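Local coordinates for protein pyrrolysyl-tRNA synthetase (Desulfitobacterium hafniense, PDB 3DSQ) that probably attaches pyrrolysine to its cognate tRNA at the expense of ATP, working as a homodimeric class II aminoacyl-tRNA synthetase, at residues Q167-F172 against Q268-M273. Numbering follows the deposited sequence.
With NA (sodium ion), chain D.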
ATOM      1  N   GLN B 167      15.123  15.160   5.777  1.00 43.76           N
ATOM      2  CA  GLN B 167      14.261  14.224   6.491  1.00 41.44           C
ATOM      3  C   GLN B 167      14.304  12.840   5.854  1.00 38.27           C
ATOM      4  O   GLN B 167      14.757  12.693   4.721  1.00 40.36           O
ATOM      5  CB  GLN B 167      12.821  14.746   6.518  1.00 42.37           C
ATOM      6  CG  GLN B 167      12.658  16.054   7.273  1.00 42.79           C
ATOM      7  CD  GLN B 167      11.204  16.461   7.438  1.00 40.97           C
ATOM      8  OE1 GLN B 167      10.431  15.783   8.110  1.00 41.62           O
ATOM      9  NE2 GLN B 167      10.827  17.573   6.819  1.00 40.71           N
ATOM     10  N   HIS B 168      13.835  11.829   6.581  1.00 35.43           N
ATOM     11  CA  HIS B 168      13.843  10.462   6.067  1.00 30.98           C
ATOM     12  C   HIS B 168      12.619   9.634   6.455  1.00 30.41           C
ATOM     13  O   HIS B 168      12.121   9.723   7.577  1.00 31.71           O
ATOM     14  CB  HIS B 168      15.099   9.725   6.559  1.00 29.16           C
ATOM     15  CG  HIS B 168      15.164   8.288   6.127  1.00 25.94           C
ATOM     16  ND1 HIS B 168      15.495   7.912   4.844  1.00 23.55           N
ATOM     17  CD2 HIS B 168      14.884   7.142   6.793  1.00 25.83           C
ATOM     18  CE1 HIS B 168      15.411   6.597   4.735  1.00 24.32           C
ATOM     19  NE2 HIS B 168      15.044   6.105   5.904  1.00 25.72           N
ATOM     20  N   LEU B 169      12.143   8.828   5.510  1.00 28.79           N
ATOM     21  CA  LEU B 169      11.023   7.918   5.740  1.00 26.15           C
ATOM     22  C   LEU B 169      11.534   6.529   5.367  1.00 26.18           C
ATOM     23  O   LEU B 169      12.021   6.334   4.255  1.00 26.46           O
ATOM     24  CB  LEU B 169       9.828   8.261   4.840  1.00 26.89           C
ATOM     25  CG  LEU B 169       8.901   9.439   5.189  1.00 24.95           C
ATOM     26  CD1 LEU B 169       7.791   9.516   4.148  1.00 24.13           C
ATOM     27  CD2 LEU B 169       8.298   9.251   6.573  1.00 23.17           C
ATOM     28  N   ASN B 170      11.463   5.567   6.283  1.00 26.41           N
ATOM     29  CA  ASN B 170      11.903   4.215   5.946  1.00 25.83           C
ATOM     30  C   ASN B 170      10.878   3.624   4.996  1.00 26.00           C
ATOM     31  O   ASN B 170      11.220   2.842   4.123  1.00 25.95           O
ATOM     32  CB  ASN B 170      12.001   3.321   7.187  1.00 25.49           C
ATOM     33  CG  ASN B 170      13.157   3.702   8.090  1.00 26.93           C
ATOM     34  OD1 ASN B 170      14.233   4.074   7.623  1.00 25.96           O
ATOM     35  ND2 ASN B 170      12.941   3.602   9.390  1.00 27.25           N
ATOM     36  N   GLU B 171       9.616   3.994   5.194  1.00 24.79           N
ATOM     37  CA  GLU B 171       8.516   3.523   4.349  1.00 24.95           C
ATOM     38  C   GLU B 171       7.953   4.737   3.622  1.00 23.03           C
ATOM     39  O   GLU B 171       7.511   5.674   4.259  1.00 19.99           O
ATOM     40  CB  GLU B 171       7.384   2.921   5.195  1.00 27.29           C
ATOM     41  CG  GLU B 171       7.769   1.746   6.046  1.00 30.09           C
ATOM     42  CD  GLU B 171       6.574   1.080   6.690  1.00 26.78           C
ATOM     43  OE1 GLU B 171       5.620   0.736   5.962  1.00 25.82           O
ATOM     44  OE2 GLU B 171       6.595   0.888   7.923  1.00 27.64           O
ATOM     45  N   PHE B 172       7.967   4.718   2.299  1.00 22.91           N
ATOM     46  CA  PHE B 172       7.439   5.836   1.546  1.00 22.40           C
ATOM     47  C   PHE B 172       6.629   5.337   0.347  1.00 23.37           C
ATOM     48  O   PHE B 172       6.771   4.190  -0.094  1.00 22.69           O
ATOM     49  CB  PHE B 172       8.572   6.802   1.141  1.00 20.02           C
ATOM     50  CG  PHE B 172       9.715   6.155   0.377  1.00 20.26           C
ATOM     51  CD1 PHE B 172       9.732   6.169  -1.012  1.00 20.07           C
ATOM     52  CD2 PHE B 172      10.780   5.551   1.055  1.00 21.08           C
ATOM     53  CE1 PHE B 172      10.789   5.595  -1.733  1.00 23.51           C
ATOM     54  CE2 PHE B 172      11.853   4.967   0.344  1.00 15.95           C
ATOM     55  CZ  PHE B 172      11.861   4.988  -1.044  1.00 21.01           C
ATOM     56  N   GLN B 268       5.250  20.645   8.429  1.00 32.10           N
ATOM     57  CA  GLN B 268       6.642  20.595   8.883  1.00 34.06           C
ATOM     58  C   GLN B 268       7.363  19.257   8.769  1.00 33.68           C
ATOM     59  O   GLN B 268       8.492  19.204   8.289  1.00 33.81           O
ATOM     60  CB  GLN B 268       6.739  21.091  10.326  1.00 33.52           C
ATOM     61  CG  GLN B 268       6.542  22.584  10.486  1.00 34.42           C
ATOM     62  CD  GLN B 268       7.639  23.385   9.814  1.00 37.46           C
ATOM     63  OE1 GLN B 268       8.804  22.980   9.797  1.00 37.26           O
ATOM     64  NE2 GLN B 268       7.276  24.539   9.275  1.00 39.43           N
ATOM     65  N   HIS B 269       6.726  18.187   9.226  1.00 34.50           N
ATOM     66  CA  HIS B 269       7.336  16.865   9.155  1.00 33.77           C
ATOM     67  C   HIS B 269       6.771  16.066   7.984  1.00 32.98           C
ATOM     68  O   HIS B 269       5.555  16.044   7.758  1.00 30.60           O
ATOM     69  CB  HIS B 269       7.093  16.082  10.450  1.00 36.48           C
ATOM     70  CG  HIS B 269       7.944  16.520  11.604  1.00 40.31           C
ATOM     71  ND1 HIS B 269       9.266  16.888  11.461  1.00 40.98           N
ATOM     72  CD2 HIS B 269       7.685  16.559  12.934  1.00 40.02           C
ATOM     73  CE1 HIS B 269       9.783  17.133  12.653  1.00 39.96           C
ATOM     74  NE2 HIS B 269       8.845  16.939  13.562  1.00 40.01           N
ATOM     75  N   VAL B 270       7.647  15.398   7.241  1.00 30.78           N
ATOM     76  CA  VAL B 270       7.178  14.601   6.114  1.00 28.76           C
ATOM     77  C   VAL B 270       6.399  13.402   6.672  1.00 28.30           C
ATOM     78  O   VAL B 270       5.609  12.767   5.961  1.00 25.74           O
ATOM     79  CB  VAL B 270       8.361  14.114   5.234  1.00 29.74           C
ATOM     80  CG1 VAL B 270       9.166  13.048   5.975  1.00 24.68           C
ATOM     81  CG2 VAL B 270       7.837  13.588   3.893  1.00 26.45           C
ATOM     82  N   GLN B 271       6.625  13.104   7.950  1.00 26.37           N
ATOM     83  CA  GLN B 271       5.941  11.997   8.622  1.00 25.98           C
ATOM     84  C   GLN B 271       4.463  12.306   8.838  1.00 25.22           C
ATOM     85  O   GLN B 271       3.638  11.401   8.928  1.00 23.23           O
ATOM     86  CB  GLN B 271       6.555  11.720  10.003  1.00 29.36           C
ATOM     87  CG  GLN B 271       7.911  11.009  10.033  1.00 32.96           C
ATOM     88  CD  GLN B 271       9.072  11.892   9.596  1.00 35.38           C
ATOM     89  OE1 GLN B 271       8.987  13.125   9.624  1.00 35.71           O
ATOM     90  NE2 GLN B 271      10.177  11.258   9.206  1.00 36.86           N
ATOM     91  N   SER B 272       4.131  13.588   8.946  1.00 24.66           N
ATOM     92  CA  SER B 272       2.751  13.996   9.186  1.00 25.00           C
ATOM     93  C   SER B 272       1.685  13.299   8.318  1.00 21.62           C
ATOM     94  O   SER B 272       0.573  13.044   8.774  1.00 22.17           O
ATOM     95  CB  SER B 272       2.649  15.519   9.056  1.00 24.36           C
ATOM     96  OG  SER B 272       1.478  15.890   8.369  1.00 30.12           O
ATOM     97  N   MET B 273       2.013  12.963   7.083  1.00 22.25           N
ATOM     98  CA  MET B 273       1.016  12.310   6.239  1.00 24.28           C
ATOM     99  C   MET B 273       1.432  10.945   5.696  1.00 23.76           C
ATOM    100  O   MET B 273       0.786  10.385   4.815  1.00 22.43           O
ATOM    101  CB  MET B 273       0.603  13.259   5.102  1.00 25.05           C
ATOM    102  CG  MET B 273      -0.227  14.429   5.606  1.00 25.00           C
ATOM    103  SD  MET B 273      -0.621  15.731   4.402  1.00 29.78           S
ATOM    104  CE  MET B 273       0.789  16.733   4.575  1.00 25.45           C
TER
HETATM  105 NA    NA D 289      14.278  12.285   2.118  1.00 53.47          NA
HETATM  106  O   HOH W   1      11.199  14.541  10.187  1.00 34.48           O
HETATM  107  O   HOH W   2      13.106  12.812   9.515  1.00 36.22           O
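Gln167 meets the backbone of Gln268 and Val270 with both ends of its side-chain amide, a worked example of how one glutamine can tie two loops together. With chi2 at -173° the chain is extended beyond CG, which carries CD toward the backbone of the 268-273 loop. Gln167 OE1 accepts a nearly straight hydrogen bond from Val270 N at 2.9 Å, the donor tilted from the carbonyl plane. Gln167 NE2 gives a more bent one to Gln268 O at 3.2 Å. Together they fix the rotation of the amide. With an alanine here both bonds would be lost, and Val270 N and Gln268 O would probably be left without these mates.

Two waters bridge the segments as well. One donates to Gln167 OE1 and to Gln271 OE1, 2.7 Å from the latter, joining two acceptors that cannot bond each other directly; a second accepts from His168 N and, weakly, from Gln271 NE2.

The apolar part is small: Leu169 and Val270 meet tip to tip, CG to CG1 at 3.7 Å, and Leu169 CD2 lies against Gln271 CG and NE2.

The same residue's backbone serves the sodium ion, Gln167 O binding it at 2.7 Å with Ser163 OG and Gln164 O. The contact thus joins the motif 2 loop to the segment just after the motif 3 helix, 257-265, in the antiparallel core of a class II synthetase.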